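Local coordinates for protein glutathione peroxidase (Hypocrea jecorina, PDB 6VPD) that probably reduces hydroperoxides to alcohols and water at the expense of thioredoxin, as a thioredoxin peroxidase of the glutathione peroxidase family, at residues 50-55 against 86-91; 69-74 against 116-121; 75-80 against 182-187. All blocks are in the same frame, centred on the assembly; numbering follows the deposited sequence.

Contact 1: 50-55 against 86-91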
ATOM      1  N   LYS A  50       6.775   5.215 -27.650  1.00 39.37           N
ATOM      2  CA  LYS A  50       6.659   6.192 -26.581  1.00 38.10           C
ATOM      3  C   LYS A  50       6.829   5.503 -25.235  1.00 40.32           C
ATOM      4  O   LYS A  50       6.793   4.274 -25.125  1.00 37.86           O
ATOM      5  CB  LYS A  50       5.308   6.914 -26.624  1.00 40.15           C
ATOM      6  CG  LYS A  50       4.828   7.297 -28.011  1.00 43.89           C
ATOM      7  CD  LYS A  50       5.612   8.465 -28.571  1.00 53.72           C
ATOM      8  CE  LYS A  50       4.863   9.133 -29.716  1.00 55.63           C
ATOM      9  NZ  LYS A  50       3.599   9.719 -29.224  1.00 45.87           N
ATOM     10  N   VAL A  51       7.012   6.318 -24.199  1.00 40.74           N
ATOM     11  CA  VAL A  51       7.132   5.836 -22.828  1.00 38.91           C
ATOM     12  C   VAL A  51       5.758   5.958 -22.193  1.00 34.72           C
ATOM     13  O   VAL A  51       5.153   7.036 -22.223  1.00 33.78           O
ATOM     14  CB  VAL A  51       8.195   6.634 -22.049  1.00 38.21           C
ATOM     15  CG1 VAL A  51       8.260   6.201 -20.591  1.00 34.63           C
ATOM     16  CG2 VAL A  51       9.556   6.471 -22.713  1.00 33.32           C
ATOM     17  N   VAL A  52       5.251   4.851 -21.651  1.00 34.15           N
ATOM     18  CA  VAL A  52       3.884   4.746 -21.150  1.00 34.81           C
ATOM     19  C   VAL A  52       3.918   4.341 -19.677  1.00 35.20           C
ATOM     20  O   VAL A  52       4.637   3.409 -19.291  1.00 30.11           O
ATOM     21  CB  VAL A  52       3.052   3.728 -21.959  1.00 34.08           C
ATOM     22  CG1 VAL A  52       1.593   3.771 -21.507  1.00 33.88           C
ATOM     23  CG2 VAL A  52       3.169   3.970 -23.457  1.00 33.21           C
ATOM     24  N   LEU A  53       3.129   5.031 -18.860  1.00 34.16           N
ATOM     25  CA  LEU A  53       2.970   4.685 -17.459  1.00 29.10           C
ATOM     26  C   LEU A  53       1.537   4.212 -17.266  1.00 29.74           C
ATOM     27  O   LEU A  53       0.594   4.978 -17.486  1.00 32.91           O
ATOM     28  CB  LEU A  53       3.295   5.872 -16.553  1.00 28.86           C
ATOM     29  CG  LEU A  53       3.205   5.443 -15.082  1.00 32.69           C
ATOM     30  CD1 LEU A  53       4.447   4.648 -14.629  1.00 30.55           C
ATOM     31  CD2 LEU A  53       2.914   6.594 -14.166  1.00 25.14           C
ATOM     32  N   VAL A  54       1.377   2.950 -16.876  1.00 27.86           N
ATOM     33  CA  VAL A  54       0.074   2.312 -16.767  1.00 27.38           C
ATOM     34  C   VAL A  54      -0.261   2.292 -15.294  1.00 31.99           C
ATOM     35  O   VAL A  54       0.572   1.897 -14.473  1.00 33.94           O
ATOM     36  CB  VAL A  54       0.086   0.887 -17.355  1.00 30.98           C
ATOM     37  CG1 VAL A  54      -1.220   0.182 -17.071  1.00 31.29           C
ATOM     38  CG2 VAL A  54       0.362   0.898 -18.858  1.00 29.59           C
ATOM     39  N   VAL A  55      -1.446   2.770 -14.945  1.00 33.40           N
ATOM     40  CA  VAL A  55      -1.850   2.851 -13.550  1.00 35.63           C
ATOM     41  C   VAL A  55      -3.325   2.458 -13.460  1.00 35.66           C
ATOM     42  O   VAL A  55      -4.134   2.863 -14.302  1.00 37.10           O
ATOM     43  CB  VAL A  55      -1.566   4.251 -12.969  1.00 32.33           C
ATOM     44  CG1 VAL A  55      -2.426   5.285 -13.628  1.00 38.72           C
ATOM     45  CG2 VAL A  55      -1.783   4.278 -11.463  1.00 40.53           C
ATOM     46  N   VAL A  86       2.984   9.185 -22.200  1.00 38.51           N
ATOM     47  CA  VAL A  86       1.547   9.139 -21.951  1.00 40.77           C
ATOM     48  C   VAL A  86       1.270   8.331 -20.683  1.00 41.94           C
ATOM     49  O   VAL A  86       1.942   7.332 -20.403  1.00 39.76           O
ATOM     50  CB  VAL A  86       0.786   8.558 -23.162  1.00 43.46           C
ATOM     51  CG1 VAL A  86       1.443   7.299 -23.651  1.00 43.93           C
ATOM     52  CG2 VAL A  86      -0.659   8.282 -22.812  1.00 42.83           C
ATOM     53  N   VAL A  87       0.289   8.785 -19.907  1.00 40.77           N
ATOM     54  CA  VAL A  87      -0.203   8.088 -18.728  1.00 34.90           C
ATOM     55  C   VAL A  87      -1.571   7.507 -19.068  1.00 39.05           C
ATOM     56  O   VAL A  87      -2.451   8.222 -19.569  1.00 38.25           O
ATOM     57  CB  VAL A  87      -0.291   9.041 -17.523  1.00 42.54           C
ATOM     58  CG1 VAL A  87      -0.940   8.352 -16.315  1.00 39.37           C
ATOM     59  CG2 VAL A  87       1.096   9.603 -17.180  1.00 31.90           C
ATOM     60  N   LEU A  88      -1.741   6.208 -18.823  1.00 37.84           N
ATOM     61  CA  LEU A  88      -3.005   5.518 -19.064  1.00 41.02           C
ATOM     62  C   LEU A  88      -3.558   5.066 -17.721  1.00 36.97           C
ATOM     63  O   LEU A  88      -2.987   4.173 -17.078  1.00 42.00           O
ATOM     64  CB  LEU A  88      -2.819   4.332 -20.018  1.00 33.21           C
ATOM     65  CG  LEU A  88      -2.313   4.679 -21.421  1.00 38.75           C
ATOM     66  CD1 LEU A  88      -2.363   3.470 -22.372  1.00 38.88           C
ATOM     67  CD2 LEU A  88      -3.098   5.837 -22.012  1.00 41.83           C
ATOM     68  N   GLY A  89      -4.653   5.681 -17.285  1.00 35.97           N
ATOM     69  CA  GLY A  89      -5.344   5.231 -16.085  1.00 35.99           C
ATOM     70  C   GLY A  89      -6.442   4.249 -16.456  1.00 36.95           C
ATOM     71  O   GLY A  89      -7.176   4.460 -17.414  1.00 39.19           O
ATOM     72  N   PHE A  90      -6.542   3.168 -15.692  1.00 37.45           N
ATOM     73  CA  PHE A  90      -7.571   2.151 -15.914  1.00 38.67           C
ATOM     74  C   PHE A  90      -8.375   2.007 -14.636  1.00 40.49           C
ATOM     75  O   PHE A  90      -7.850   1.473 -13.637  1.00 40.89           O
ATOM     76  CB  PHE A  90      -6.994   0.788 -16.297  1.00 39.85           C
ATOM     77  CG  PHE A  90      -6.307   0.749 -17.620  1.00 37.08           C
ATOM     78  CD1 PHE A  90      -5.018   1.245 -17.761  1.00 38.75           C
ATOM     79  CD2 PHE A  90      -6.924   0.166 -18.715  1.00 39.13           C
ATOM     80  CE1 PHE A  90      -4.372   1.196 -18.993  1.00 39.67           C
ATOM     81  CE2 PHE A  90      -6.286   0.106 -19.954  1.00 36.67           C
ATOM     82  CZ  PHE A  90      -5.014   0.621 -20.095  1.00 37.41           C
ATOM     83  N   PRO A  91      -9.629   2.428 -14.619  1.00 46.37           N
ATOM     84  CA  PRO A  91     -10.438   2.295 -13.405  1.00 40.57           C
ATOM     85  C   PRO A  91     -10.628   0.840 -13.017  1.00 43.57           C
ATOM     86  O   PRO A  91     -10.692  -0.055 -13.865  1.00 44.75           O
ATOM     87  CB  PRO A  91     -11.764   2.944 -13.799  1.00 45.25           C
ATOM     88  CG  PRO A  91     -11.424   3.832 -14.950  1.00 46.86           C
ATOM     89  CD  PRO A  91     -10.329   3.154 -15.685  1.00 45.84           C
TER
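Val51 and Val86 open a run of five backbone hydrogen bonds that joins strand 51-55 to strand 86-91 in parallel, the two segments inclined at 20°. Val51 O accepts from Val86 N, Val86 O from Leu53 N, Leu53 O from Leu88 N, Leu88 O from Val55 N, and Val55 O from Phe90 N. Each odd-numbered residue of the first strand thus bonds to the even-numbered residues of the second, the regular parallel pattern. The last bond measures 2.8 Å between Phe90 N and Val55 O. Four of the five acceptors also take a CA-H group, among them Val86 O, which meets Val52 CA at 3.3 Å, and Val55 O, which meets Gly89 CA at 3.2 Å. Val55 O, besides accepting from Phe90 N, lies at the edge of the Phe90 ring in its plane.

Apolar contacts follow on both faces. On one, Val52 and Val86 lie side by side and point the same way, with CG2 of Val52 3.8 Å from CG1 of Val86, a methyl whose placement (chi1 47°) sets it beside Val52. CG1 of Val52 touches CG of Leu88 at 4.0 Å. Farther along, CG1 of Val54 comes obliquely to the Phe90 ring, 3.8 Å from CE1. On the other face, CG1 of Val55 rests 3.8 Å from CA of Gly89, which has no side chain to meet it.

The strands are the two parallel strands of a beta-alpha-beta unit (51-58, 64-80, 85-92) in the central sheet of the thioredoxin fold. Val52 and Val54 use their other backbone edge for strand 157-160. Helix 133-141 packs on Val54 and Phe90, whereas helix 176-188 covers Val51 and Leu53 on the opposite face.

Contact 2: 69-74 against 116-121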
ATOM      1  N   ASN A  69      -0.901  13.953  -7.704  1.00 45.50           N
ATOM      2  CA  ASN A  69       0.503  13.611  -7.926  1.00 50.33           C
ATOM      3  C   ASN A  69       0.735  13.015  -9.313  1.00 52.06           C
ATOM      4  O   ASN A  69       1.757  13.304  -9.954  1.00 47.50           O
ATOM      5  CB  ASN A  69       0.976  12.640  -6.850  1.00 53.65           C
ATOM      6  CG  ASN A  69       1.154  13.310  -5.510  1.00 59.44           C
ATOM      7  OD1 ASN A  69       0.685  12.817  -4.484  1.00 56.68           O
ATOM      8  ND2 ASN A  69       1.837  14.447  -5.513  1.00 59.80           N
ATOM      9  N   LEU A  70      -0.188  12.173  -9.788  1.00 44.46           N
ATOM     10  CA  LEU A  70      -0.044  11.615 -11.129  1.00 45.42           C
ATOM     11  C   LEU A  70      -0.330  12.657 -12.200  1.00 47.10           C
ATOM     12  O   LEU A  70       0.303  12.644 -13.262  1.00 49.60           O
ATOM     13  CB  LEU A  70      -0.940  10.379 -11.322  1.00 47.64           C
ATOM     14  CG  LEU A  70      -0.378   9.103 -10.671  1.00 47.43           C
ATOM     15  CD1 LEU A  70      -1.423   8.283  -9.928  1.00 52.59           C
ATOM     16  CD2 LEU A  70       0.377   8.256 -11.704  1.00 48.12           C
ATOM     17  N   GLU A  71      -1.271  13.569 -11.954  1.00 46.34           N
ATOM     18  CA  GLU A  71      -1.411  14.707 -12.856  1.00 46.09           C
ATOM     19  C   GLU A  71      -0.158  15.586 -12.852  1.00 49.20           C
ATOM     20  O   GLU A  71       0.226  16.129 -13.893  1.00 53.14           O
ATOM     21  CB  GLU A  71      -2.643  15.515 -12.474  1.00 49.85           C
ATOM     22  CG  GLU A  71      -2.964  16.647 -13.415  1.00 52.49           C
ATOM     23  CD  GLU A  71      -3.278  16.182 -14.821  1.00 57.47           C
ATOM     24  OE1 GLU A  71      -3.170  17.000 -15.762  1.00 56.00           O
ATOM     25  OE2 GLU A  71      -3.649  15.001 -14.998  1.00 59.87           O
ATOM     26  N   SER A  72       0.515  15.701 -11.704  1.00 45.66           N
ATOM     27  CA  SER A  72       1.680  16.571 -11.587  1.00 45.50           C
ATOM     28  C   SER A  72       2.885  16.016 -12.348  1.00 46.44           C
ATOM     29  O   SER A  72       3.545  16.745 -13.094  1.00 50.99           O
ATOM     30  CB  SER A  72       2.004  16.785 -10.108  1.00 46.48           C
ATOM     31  OG  SER A  72       3.274  17.384  -9.939  1.00 48.30           O
ATOM     32  N   VAL A  73       3.197  14.731 -12.172  1.00 51.51           N
ATOM     33  CA  VAL A  73       4.289  14.117 -12.931  1.00 49.42           C
ATOM     34  C   VAL A  73       4.006  14.171 -14.431  1.00 42.85           C
ATOM     35  O   VAL A  73       4.927  14.303 -15.241  1.00 44.32           O
ATOM     36  CB  VAL A  73       4.521  12.669 -12.444  1.00 49.74           C
ATOM     37  CG1 VAL A  73       5.679  12.017 -13.199  1.00 50.90           C
ATOM     38  CG2 VAL A  73       4.803  12.654 -10.960  1.00 49.53           C
ATOM     39  N   TYR A  74       2.737  14.105 -14.821  1.00 46.85           N
ATOM     40  CA  TYR A  74       2.375  14.120 -16.239  1.00 47.52           C
ATOM     41  C   TYR A  74       2.502  15.506 -16.848  1.00 52.39           C
ATOM     42  O   TYR A  74       2.866  15.636 -18.020  1.00 56.24           O
ATOM     43  CB  TYR A  74       0.947  13.624 -16.420  1.00 44.39           C
ATOM     44  CG  TYR A  74       0.447  13.665 -17.840  1.00 44.99           C
ATOM     45  CD1 TYR A  74       1.018  12.861 -18.825  1.00 39.92           C
ATOM     46  CD2 TYR A  74      -0.629  14.473 -18.190  1.00 48.48           C
ATOM     47  CE1 TYR A  74       0.542  12.877 -20.116  1.00 40.36           C
ATOM     48  CE2 TYR A  74      -1.116  14.494 -19.478  1.00 45.92           C
ATOM     49  CZ  TYR A  74      -0.531  13.697 -20.437  1.00 45.51           C
ATOM     50  OH  TYR A  74      -1.021  13.729 -21.721  1.00 48.51           O
ATOM     51  N   VAL A 116      -7.859  15.137 -13.764  1.00 66.04           N
ATOM     52  CA  VAL A 116      -6.652  14.741 -14.471  1.00 62.03           C
ATOM     53  C   VAL A 116      -6.846  15.039 -15.949  1.00 57.50           C
ATOM     54  O   VAL A 116      -7.968  15.186 -16.432  1.00 66.83           O
ATOM     55  CB  VAL A 116      -6.299  13.252 -14.257  1.00 55.49           C
ATOM     56  CG1 VAL A 116      -6.513  12.857 -12.806  1.00 60.84           C
ATOM     57  CG2 VAL A 116      -7.098  12.368 -15.198  1.00 51.77           C
ATOM     58  N   THR A 117      -5.730  15.131 -16.672  1.00 56.93           N
ATOM     59  CA  THR A 117      -5.770  15.382 -18.109  1.00 61.21           C
ATOM     60  C   THR A 117      -5.304  14.209 -18.964  1.00 56.61           C
ATOM     61  O   THR A 117      -5.621  14.185 -20.155  1.00 58.93           O
ATOM     62  CB  THR A 117      -4.926  16.617 -18.464  1.00 61.12           C
ATOM     63  OG1 THR A 117      -3.658  16.539 -17.803  1.00 61.40           O
ATOM     64  CG2 THR A 117      -5.633  17.891 -18.032  1.00 53.95           C
ATOM     65  N   PHE A 118      -4.574  13.240 -18.396  1.00 53.66           N
ATOM     66  CA  PHE A 118      -4.132  12.087 -19.166  1.00 45.89           C
ATOM     67  C   PHE A 118      -5.316  11.187 -19.485  1.00 46.24           C
ATOM     68  O   PHE A 118      -6.343  11.231 -18.799  1.00 48.62           O
ATOM     69  CB  PHE A 118      -3.060  11.295 -18.415  1.00 43.89           C
ATOM     70  CG  PHE A 118      -3.395  10.999 -16.980  1.00 44.40           C
ATOM     71  CD1 PHE A 118      -4.172   9.899 -16.647  1.00 40.07           C
ATOM     72  CD2 PHE A 118      -2.892  11.803 -15.957  1.00 46.65           C
ATOM     73  CE1 PHE A 118      -4.470   9.615 -15.319  1.00 44.36           C
ATOM     74  CE2 PHE A 118      -3.180  11.532 -14.629  1.00 45.28           C
ATOM     75  CZ  PHE A 118      -3.974  10.434 -14.307  1.00 48.64           C
ATOM     76  N   PRO A 119      -5.204  10.375 -20.536  1.00 40.28           N
ATOM     77  CA  PRO A 119      -6.315   9.485 -20.899  1.00 38.84           C
ATOM     78  C   PRO A 119      -6.664   8.531 -19.761  1.00 46.53           C
ATOM     79  O   PRO A 119      -5.798   7.850 -19.202  1.00 45.55           O
ATOM     80  CB  PRO A 119      -5.787   8.727 -22.126  1.00 38.21           C
ATOM     81  CG  PRO A 119      -4.682   9.613 -22.683  1.00 44.46           C
ATOM     82  CD  PRO A 119      -4.084  10.310 -21.495  1.00 42.94           C
ATOM     83  N   VAL A 120      -7.952   8.479 -19.430  1.00 46.94           N
ATOM     84  CA  VAL A 120      -8.494   7.490 -18.506  1.00 49.65           C
ATOM     85  C   VAL A 120      -9.383   6.538 -19.301  1.00 50.17           C
ATOM     86  O   VAL A 120     -10.229   6.976 -20.089  1.00 49.49           O
ATOM     87  CB  VAL A 120      -9.261   8.159 -17.353  1.00 44.93           C
ATOM     88  CG1 VAL A 120     -10.187   7.174 -16.692  1.00 42.85           C
ATOM     89  CG2 VAL A 120      -8.269   8.734 -16.341  1.00 46.65           C
ATOM     90  N   MET A 121      -9.187   5.240 -19.098  1.00 46.09           N
ATOM     91  CA  MET A 121      -9.691   4.229 -20.012  1.00 48.39           C
ATOM     92  C   MET A 121     -10.947   3.557 -19.459  1.00 49.90           C
ATOM     93  O   MET A 121     -11.434   3.864 -18.364  1.00 50.03           O
ATOM     94  CB  MET A 121      -8.586   3.204 -20.306  1.00 44.28           C
ATOM     95  CG  MET A 121      -7.386   3.806 -21.031  1.00 43.62           C
ATOM     96  SD  MET A 121      -7.804   4.214 -22.741  1.00 57.66           S
ATOM     97  CE  MET A 121      -6.424   5.223 -23.260  1.00 49.69           C
TER
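Tyr74 and Phe118 form a T-shaped pair, the edge of Phe118 directed at the face of Tyr74, with ring centroids 5.9 Å apart and planes at 85°. Tyr74 CG stands anti to the backbone N (chi1 177°), and the ring presents one face to CB of Phe118. That CB sits over the centre of the tyrosine ring in a CH-pi contact, 3.9 Å from the centroid. Phe118 itself has CG between its backbone N and carbonyl carbon, and its ring reaches the helix at Leu70, where CE2 lies 4.2 Å from CB. One face of this ring is covered by CG2 of Val116.

The polar part of the contact belongs to Glu71. Its side chain leaves the helix with CG anti to the backbone N and then bends at chi2 (62°), and the carboxylate meets the loop backbone. Thr117 N donates to Glu71 OE2 at 2.7 Å in a nearly straight bond, meeting the oxygen from above the carboxylate plane. OE2 also lies 3.4 Å from CD2 of Phe118. An alanine in place of Tyr74 would probably leave CB and the ring edge of Phe118 without the aromatic face they pack on, opening a gap and weakening the hold on Phe118.

Tyr74 and Phe118 both press on Val87 of strand 85-92, and Leu70 reaches Pro176 at the start of helix 176-188. The loop runs beside strand 85-92, bonding through the backbones of Pro119 and Met121 to Gly89, while Phe118 reaches in to touch both the strand and helix 64-80.

Contact 3: 75-80 against 182-187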
ATOM      1  N   GLN A  75       2.145  16.553 -16.097  1.00 56.14           N
ATOM      2  CA  GLN A  75       2.372  17.902 -16.605  1.00 54.25           C
ATOM      3  C   GLN A  75       3.863  18.183 -16.732  1.00 52.79           C
ATOM      4  O   GLN A  75       4.320  18.664 -17.774  1.00 54.40           O
ATOM      5  CB  GLN A  75       1.701  18.950 -15.713  1.00 50.27           C
ATOM      6  CG  GLN A  75       0.208  18.804 -15.561  1.00 49.76           C
ATOM      7  CD  GLN A  75      -0.561  19.043 -16.850  1.00 60.50           C
ATOM      8  OE1 GLN A  75       0.018  19.289 -17.910  1.00 67.35           O
ATOM      9  NE2 GLN A  75      -1.885  18.974 -16.763  1.00 70.86           N
ATOM     10  N   ALA A  76       4.632  17.888 -15.677  1.00 46.83           N
ATOM     11  CA  ALA A  76       6.078  18.059 -15.673  1.00 40.83           C
ATOM     12  C   ALA A  76       6.694  17.485 -16.942  1.00 52.60           C
ATOM     13  O   ALA A  76       7.106  18.231 -17.836  1.00 53.52           O
ATOM     14  CB  ALA A  76       6.684  17.390 -14.443  1.00 41.27           C
ATOM     15  N   ILE A  77       6.715  16.155 -17.053  1.00 50.58           N
ATOM     16  CA  ILE A  77       7.355  15.505 -18.191  1.00 47.38           C
ATOM     17  C   ILE A  77       6.737  15.937 -19.519  1.00 49.35           C
ATOM     18  O   ILE A  77       7.419  15.936 -20.550  1.00 52.16           O
ATOM     19  CB  ILE A  77       7.300  13.982 -17.980  1.00 48.08           C
ATOM     20  CG1 ILE A  77       8.078  13.622 -16.717  1.00 43.02           C
ATOM     21  CG2 ILE A  77       7.858  13.233 -19.184  1.00 45.17           C
ATOM     22  CD1 ILE A  77       7.702  12.282 -16.164  1.00 46.39           C
ATOM     23  N   LYS A  78       5.456  16.324 -19.534  1.00 49.14           N
ATOM     24  CA  LYS A  78       4.879  16.874 -20.764  1.00 52.92           C
ATOM     25  C   LYS A  78       5.624  18.135 -21.212  1.00 56.90           C
ATOM     26  O   LYS A  78       5.887  18.322 -22.411  1.00 53.40           O
ATOM     27  CB  LYS A  78       3.388  17.169 -20.572  1.00 53.97           C
ATOM     28  CG  LYS A  78       2.518  16.770 -21.752  1.00 52.10           C
ATOM     29  CD  LYS A  78       1.034  16.861 -21.418  1.00 50.44           C
ATOM     30  CE  LYS A  78       0.501  18.261 -21.667  1.00 61.35           C
ATOM     31  NZ  LYS A  78       0.685  18.647 -23.102  1.00 70.14           N
ATOM     32  N   LYS A  79       5.983  19.005 -20.262  1.00 53.05           N
ATOM     33  CA  LYS A  79       6.735  20.212 -20.589  1.00 52.82           C
ATOM     34  C   LYS A  79       8.118  19.866 -21.134  1.00 51.87           C
ATOM     35  O   LYS A  79       8.464  20.227 -22.265  1.00 53.88           O
ATOM     36  CB  LYS A  79       6.847  21.105 -19.351  1.00 51.94           C
ATOM     37  CG  LYS A  79       5.504  21.578 -18.791  1.00 59.02           C
ATOM     38  CD  LYS A  79       5.664  22.276 -17.428  1.00 62.15           C
ATOM     39  CE  LYS A  79       4.339  22.877 -16.936  1.00 62.61           C
ATOM     40  NZ  LYS A  79       4.466  23.535 -15.595  1.00 63.34           N
ATOM     41  N   GLU A  80       8.922  19.160 -20.332  1.00 50.08           N
ATOM     42  CA  GLU A  80      10.261  18.745 -20.743  1.00 50.27           C
ATOM     43  C   GLU A  80      10.264  17.999 -22.077  1.00 47.16           C
ATOM     44  O   GLU A  80      11.150  18.210 -22.908  1.00 42.51           O
ATOM     45  CB  GLU A  80      10.877  17.850 -19.666  1.00 51.16           C
ATOM     46  CG  GLU A  80      10.897  18.445 -18.278  1.00 52.20           C
ATOM     47  CD  GLU A  80      12.242  18.265 -17.605  1.00 65.20           C
ATOM     48  OE1 GLU A  80      13.097  19.167 -17.758  1.00 68.72           O
ATOM     49  OE2 GLU A  80      12.452  17.227 -16.932  1.00 68.13           O
ATOM     50  N   LYS A 182      13.231   7.487 -13.645  1.00 49.66           N
ATOM     51  CA  LYS A 182      13.129   6.305 -14.499  1.00 42.47           C
ATOM     52  C   LYS A 182      12.377   6.613 -15.794  1.00 46.80           C
ATOM     53  O   LYS A 182      12.723   6.082 -16.860  1.00 44.71           O
ATOM     54  CB  LYS A 182      12.440   5.169 -13.749  1.00 43.11           C
ATOM     55  CG  LYS A 182      13.299   4.525 -12.687  1.00 48.88           C
ATOM     56  CD  LYS A 182      14.301   3.541 -13.252  1.00 49.56           C
ATOM     57  CE  LYS A 182      13.687   2.671 -14.338  1.00 50.30           C
ATOM     58  NZ  LYS A 182      14.777   2.031 -15.116  1.00 56.35           N
ATOM     59  N   ILE A 183      11.329   7.442 -15.722  1.00 45.25           N
ATOM     60  CA  ILE A 183      10.621   7.842 -16.934  1.00 40.84           C
ATOM     61  C   ILE A 183      11.574   8.538 -17.881  1.00 39.80           C
ATOM     62  O   ILE A 183      11.726   8.145 -19.045  1.00 42.91           O
ATOM     63  CB  ILE A 183       9.424   8.750 -16.604  1.00 40.87           C
ATOM     64  CG1 ILE A 183       8.314   7.955 -15.932  1.00 41.32           C
ATOM     65  CG2 ILE A 183       8.889   9.370 -17.889  1.00 39.52           C
ATOM     66  CD1 ILE A 183       7.537   8.771 -14.946  1.00 41.90           C
ATOM     67  N   ILE A 184      12.242   9.581 -17.383  1.00 39.86           N
ATOM     68  CA  ILE A 184      13.097  10.428 -18.213  1.00 42.48           C
ATOM     69  C   ILE A 184      14.259   9.635 -18.825  1.00 39.74           C
ATOM     70  O   ILE A 184      14.635   9.869 -19.982  1.00 34.82           O
ATOM     71  CB  ILE A 184      13.546  11.631 -17.359  1.00 38.92           C
ATOM     72  CG1 ILE A 184      12.379  12.614 -17.238  1.00 39.72           C
ATOM     73  CG2 ILE A 184      14.785  12.305 -17.914  1.00 33.61           C
ATOM     74  CD1 ILE A 184      12.506  13.563 -16.072  1.00 43.41           C
ATOM     75  N   GLU A 185      14.807   8.657 -18.091  1.00 38.70           N
ATOM     76  CA  GLU A 185      15.756   7.718 -18.690  1.00 41.61           C
ATOM     77  C   GLU A 185      15.110   6.897 -19.805  1.00 44.38           C
ATOM     78  O   GLU A 185      15.715   6.691 -20.863  1.00 38.41           O
ATOM     79  CB  GLU A 185      16.338   6.797 -17.620  1.00 38.67           C
ATOM     80  CG  GLU A 185      17.416   5.777 -18.083  1.00 61.22           C
ATOM     81  CD  GLU A 185      18.338   6.234 -19.249  1.00 78.26           C
ATOM     82  OE1 GLU A 185      18.006   6.002 -20.431  1.00 89.50           O
ATOM     83  OE2 GLU A 185      19.413   6.828 -18.991  1.00 84.13           O
ATOM     84  N   ALA A 186      13.883   6.402 -19.592  1.00 39.71           N
ATOM     85  CA  ALA A 186      13.232   5.693 -20.686  1.00 36.28           C
ATOM     86  C   ALA A 186      13.054   6.609 -21.889  1.00 42.42           C
ATOM     87  O   ALA A 186      13.196   6.154 -23.029  1.00 41.15           O
ATOM     88  CB  ALA A 186      11.894   5.105 -20.251  1.00 31.45           C
ATOM     89  N   ILE A 187      12.822   7.910 -21.654  1.00 40.49           N
ATOM     90  CA  ILE A 187      12.583   8.847 -22.753  1.00 42.55           C
ATOM     91  C   ILE A 187      13.872   9.120 -23.531  1.00 41.85           C
ATOM     92  O   ILE A 187      13.867   9.164 -24.770  1.00 34.39           O
ATOM     93  CB  ILE A 187      11.950  10.149 -22.221  1.00 39.58           C
ATOM     94  CG1 ILE A 187      10.502   9.910 -21.800  1.00 37.40           C
ATOM     95  CG2 ILE A 187      12.030  11.283 -23.267  1.00 38.06           C
ATOM     96  CD1 ILE A 187       9.902  11.083 -21.071  1.00 38.60           C
TER
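Ile187 N donates to Ile183 O at 2.8 Å, an ordinary turn of helix that fixes the spacing of two isoleucines which both touch Ile77. Across to helix 75-80 the contact is mainly aliphatic. Ile77 supplies most of it, reaching toward helix 182-187 with two separate branches.

The longer branch of Ile77 is extended, CD1 nearly anti to CA (chi2 160°), and its terminal methyl meets Ile183: CD1 is 3.6 Å from CG2 and 3.7 Å from CD1 of that residue. The shorter branch goes to the following turn, where CG2 of Ile77 lies 3.5 Å from CD1 of Ile187. The side chains are inclined to each other in both pairs. Ile184 is the residue whose CA lies nearest that of Ile77, yet its CG1 stays 4.4 Å from CG1 of Ile77. At the solvent-exposed margin, Glu80 and Ile184 meet at about a right angle, with Glu80 OE2 3.8 Å from CD1 of Ile184.

The two helical segments run in the same general direction, their axes inclined at 28° and 11.5 Å apart at closest approach. At such a distance the backbones do not touch, and the isoleucine side chains span the gap between them. On the sheet side, Phe85 of strand 85-92 touches Ile77, Ile183 and Ile187, and Val51 of strand 51-58 touches Ile187. Two neighbouring helices laid roughly side by side on one face of a central sheet, with helix 133-141 on the opposite face, are the layered architecture of the thioredoxin fold.

How the contacts relate
The segments alternate along the chain: 50-55, 69-74 and 75-80 come first, and their partners 86-91, 116-121 and 182-187 follow in the same order. Contact 1 lies in the central sheet, about 8 Å from the centre of contact 2 and about 13 Å from that of contact 3. Contacts 2 and 3, also about 13 Å apart between centres, use successive parts of helix 64-80, which connects the two strands of contact 1. This one helix is thus joined to the 116-121 loop, which passes along the edge of strand 85-92, and to helix 176-188, which packs on the sheet beside it, tying late parts of the chain to the beta-alpha-beta unit of this thioredoxin-fold protein.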